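NADA (Neisseria meningitidis, PDB 4CJD) forms a trimeric autotransporter adhesin on the meningococcal surface, where it adheres to human epithelial cells and induces uptake of the bacterium. Local coordinates at the interface of chains A and B. Numbering follows the deposited sequence. Chains: chain A/B, NADA.

Contact 1: the interface of chains A and B. Residues chain A 23, 26-27, 64; chain B 20, 23-24, 27, 65.
A:Asn23 reaches across to B:Thr24 between two copies of the N-terminal helix 9-28, in the head domain of this homotrimeric adhesin. The amide nitrogen A:Asn23 ND2 gives a hydrogen bond to the hydroxyl B:Thr24 OG1 at 3.0 Å, bent moderately to 153° at the hydrogen, with OG1 lying in the amide plane. The two side chains meet at about a right angle. Water 1 spans the same pair, touching the asparagine carbonyl oxygen OD1 and B:Thr24 OG1, so the amide is held through both its ends and its rotation is probably settled. ND2 also makes a weak bond to the backbone carbonyl of B:Val20.

Next to this polar group, B:Ile27 pushes its two branches toward different neighbours. B:Ile27 CD1 packs against the amide carbon CG of A:Asn23 at 3.9 Å, while CG2 turns to the carboxylate oxygen OD2 of A:Asp26. The split follows from chi1 of -71°, which sets CG1 beside the backbone N and leaves CG2 anti to it. With 57 Å² hidden, the isoleucine forms a greasy divider between the amide and the salt bridge.

That salt bridge joins A:Asp26 to B:Lys65, which comes from the long helix 64-113 of chain B. B:Lys65 NZ stands 3.1 Å from A:Asp26 OD2, approaching from above the carboxylate plane, 47° out of it. The lysine is extended beyond CG, which carries its terminal amine from the long coiled-coil helix toward the N-terminal one. On the way, B:Lys65 CG passes 4.0 Å from the methyl CD2 of A:Leu64, so the aliphatic stem is used as well as the charge.

In the second shell, B:Thr24 is steadied within its own helix: B:Thr24 OG1 donates to the backbone oxygen O of B:Val20, one turn earlier, at 2.8 Å, from above the carbonyl plane.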
# COMPACT_ATOMS: atom_id res chain seq x y z
N ASN A 23 -23.62 -9.35 28.54
CA ASN A 23 -23.28 -8.27 27.62
C ASN A 23 -22.08 -7.50 28.09
O ASN A 23 -21.22 -7.08 27.28
CB ASN A 23 -24.48 -7.32 27.47
CG ASN A 23 -25.62 -7.96 26.69
OD1 ASN A 23 -25.43 -8.98 26.07
ND2 ASN A 23 -26.79 -7.38 26.76
N ASP A 26 -19.19 -9.49 27.09
CA ASP A 26 -19.00 -9.28 25.65
C ASP A 26 -18.27 -7.98 25.35
O ASP A 26 -17.38 -7.91 24.47
CB ASP A 26 -20.34 -9.28 24.89
CG ASP A 26 -20.85 -10.66 24.64
OD1 ASP A 26 -20.13 -11.63 24.94
OD2 ASP A 26 -21.96 -10.77 24.15
N ILE A 27 -18.65 -6.94 26.06
CA ILE A 27 -18.05 -5.62 25.77
C ILE A 27 -16.64 -5.46 26.34
O ILE A 27 -15.74 -4.88 25.69
CB ILE A 27 -18.98 -4.50 26.31
CG1 ILE A 27 -20.25 -4.42 25.43
CG2 ILE A 27 -18.28 -3.08 26.33
CD1 ILE A 27 -21.40 -3.64 26.14
N LEU A 64 -15.25 -6.54 22.97
CA LEU A 64 -15.35 -5.63 21.83
C LEU A 64 -14.42 -4.40 21.95
O LEU A 64 -13.77 -3.99 20.97
CB LEU A 64 -16.81 -5.16 21.69
CG LEU A 64 -17.86 -6.29 21.54
CD1 LEU A 64 -19.25 -5.72 21.53
CD2 LEU A 64 -17.65 -7.15 20.30
N VAL B 20 -31.85 -5.12 27.98
CA VAL B 20 -30.87 -6.20 27.77
C VAL B 20 -31.04 -6.85 26.39
O VAL B 20 -30.07 -7.06 25.64
CB VAL B 20 -30.99 -7.32 28.86
CG1 VAL B 20 -30.31 -8.60 28.40
CG2 VAL B 20 -30.40 -6.88 30.15
N ASN B 23 -29.69 -4.51 23.62
CA ASN B 23 -28.23 -4.53 23.58
C ASN B 23 -27.71 -5.83 23.04
O ASN B 23 -26.72 -5.87 22.28
CB ASN B 23 -27.66 -4.27 24.98
CG ASN B 23 -27.88 -2.84 25.43
OD1 ASN B 23 -28.21 -1.99 24.63
ND2 ASN B 23 -27.72 -2.57 26.71
N THR B 24 -28.35 -6.93 23.43
CA THR B 24 -27.94 -8.25 22.91
C THR B 24 -28.12 -8.31 21.38
O THR B 24 -27.22 -8.79 20.66
CB THR B 24 -28.75 -9.36 23.65
OG1 THR B 24 -28.48 -9.23 25.04
CG2 THR B 24 -28.37 -10.78 23.17
N ILE B 27 -25.33 -6.33 19.83
CA ILE B 27 -24.04 -7.04 19.85
C ILE B 27 -23.99 -8.23 18.90
O ILE B 27 -22.97 -8.48 18.21
CB ILE B 27 -23.72 -7.50 21.30
CG1 ILE B 27 -23.36 -6.28 22.17
CG2 ILE B 27 -22.53 -8.55 21.36
CD1 ILE B 27 -23.45 -6.60 23.69
N LYS B 65 -20.30 -7.85 16.78
CA LYS B 65 -19.32 -8.97 16.66
C LYS B 65 -19.04 -9.30 15.19
O LYS B 65 -17.89 -9.44 14.78
CB LYS B 65 -19.82 -10.24 17.39
CG LYS B 65 -19.95 -10.09 18.96
CD LYS B 65 -20.35 -11.51 19.64
CE LYS B 65 -20.86 -11.48 21.12
NZ LYS B 65 -21.76 -12.67 21.70
O HOH W 1 -27.25 -11.19 27.19

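Contact 2: the interface of chains A and B. Residues chain A 58-59, 64, 67; chain B 65, 68-69, 72.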
# COMPACT_ATOMS: atom_id res chain seq x y z
N ASP A 58 -15.86 -15.73 20.43
CA ASP A 58 -15.53 -15.35 19.05
C ASP A 58 -14.26 -14.56 18.94
O ASP A 58 -13.56 -14.61 17.92
CB ASP A 58 -16.69 -14.51 18.43
CG ASP A 58 -17.85 -15.36 17.98
OD1 ASP A 58 -17.68 -16.57 17.70
OD2 ASP A 58 -18.95 -14.82 17.93
N PHE A 59 -13.95 -13.80 20.01
CA PHE A 59 -12.71 -13.06 20.05
C PHE A 59 -11.85 -13.44 21.21
O PHE A 59 -11.07 -12.60 21.73
CB PHE A 59 -13.00 -11.52 20.05
CG PHE A 59 -13.78 -11.09 18.81
CD1 PHE A 59 -13.12 -10.88 17.61
CD2 PHE A 59 -15.13 -11.01 18.83
CE1 PHE A 59 -13.83 -10.52 16.44
CE2 PHE A 59 -15.87 -10.63 17.67
CZ PHE A 59 -15.17 -10.41 16.46
N LEU A 64 -15.25 -6.54 22.97
CA LEU A 64 -15.35 -5.63 21.83
C LEU A 64 -14.42 -4.40 21.95
O LEU A 64 -13.77 -3.99 20.97
CB LEU A 64 -16.81 -5.16 21.69
CG LEU A 64 -17.86 -6.29 21.54
CD1 LEU A 64 -19.25 -5.72 21.53
CD2 LEU A 64 -17.65 -7.15 20.30
N VAL A 67 -10.79 -5.38 21.09
CA VAL A 67 -10.57 -5.66 19.66
C VAL A 67 -10.57 -4.32 18.89
O VAL A 67 -9.73 -4.07 17.98
CB VAL A 67 -11.66 -6.64 19.06
CG1 VAL A 67 -11.44 -6.85 17.53
CG2 VAL A 67 -11.59 -8.02 19.79
N LYS B 65 -20.30 -7.85 16.78
CA LYS B 65 -19.32 -8.97 16.66
C LYS B 65 -19.04 -9.30 15.19
O LYS B 65 -17.89 -9.44 14.78
CB LYS B 65 -19.82 -10.24 17.39
CG LYS B 65 -19.95 -10.09 18.96
CD LYS B 65 -20.35 -11.51 19.64
CE LYS B 65 -20.86 -11.48 21.12
NZ LYS B 65 -21.76 -12.67 21.70
N LEU B 68 -17.00 -6.59 13.50
CA LEU B 68 -15.59 -6.73 13.91
C LEU B 68 -14.92 -7.91 13.19
O LEU B 68 -13.76 -7.78 12.76
CB LEU B 68 -15.48 -6.88 15.42
CG LEU B 68 -15.60 -5.58 16.23
CD1 LEU B 68 -15.80 -5.90 17.71
CD2 LEU B 68 -14.40 -4.71 16.04
N ALA B 69 -15.61 -9.04 13.03
CA ALA B 69 -15.00 -10.18 12.29
C ALA B 69 -14.68 -9.82 10.84
O ALA B 69 -13.66 -10.26 10.28
CB ALA B 69 -15.92 -11.45 12.32
N ASP B 72 -11.52 -7.80 10.90
CA ASP B 72 -10.37 -8.72 10.97
C ASP B 72 -9.95 -9.30 9.62
O ASP B 72 -8.77 -9.32 9.31
CB ASP B 72 -10.63 -9.90 11.91
CG ASP B 72 -10.34 -9.55 13.37
OD1 ASP B 72 -9.61 -8.56 13.61
OD2 ASP B 72 -10.86 -10.26 14.24
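Helices 64-113 of both chains run side by side in the trimeric coiled coil, while A:Asp58 and A:Phe59 come from the loop before the chain A helix and lie against the chain B helix. A:Phe59 brings its ring edge-on to that helix: the backbone oxygen of B:Lys65, the backbone N of B:Ala69 and the carboxylate oxygen OD2 of B:Asp72 all lie at its rim, in the ring plane. A:Phe59 CZ, the para carbon, is 3.3 Å from B:Lys65 O. The same A:Phe59 CZ lies 3.7 Å from B:Leu68 CB. Farther round, A:Phe59 CE1 faces B:Asp72 OD2 at 3.7 Å, with ring and carboxylate planes 59° apart. An aromatic edge carries slight positive charge, so both oxygens may favour this approach. Chain B hides 62 Å² of A:Phe59.

B:Leu68 points between the two helices toward chain A and divides its methyls. B:Leu68 CD1 presses on A:Leu64 CD2 at 3.4 Å, a close approach for two methyls, while B:Leu68 CD2 meets A:Val67 CG1 at 3.9 Å. Each pair crosses at a slant, as is common for apolar side chains interleaving in a coiled coil.

Beside the ring, A:Asp58 lies across the B:Lys65 stem, with A:Asp58 OD2 4.0 Å from B:Lys65 CD. B:Lys65 NZ is 5.2 Å from A:Asp58 OD2, too far for contact, though the opposite charges may still attract.

The centres of the C-alpha atoms of contact 1 and contact 2 lie about 11 Å apart, and they share A:Leu64 and B:Lys65, both on helix 64-113 near its start. Contact 1 joins the N-terminal helices to that start; contact 2 continues down the coiled coil and adds the preceding loop of chain A. B:Lys65 therefore ties two layers together: its backbone serves contact 2, its NZ contact 1, and its aliphatic stem both. In the homotrimer both contacts recur between subunits, which probably couples the N-terminal helices to the start of the coiled coil, with each chain reaching onto its neighbour.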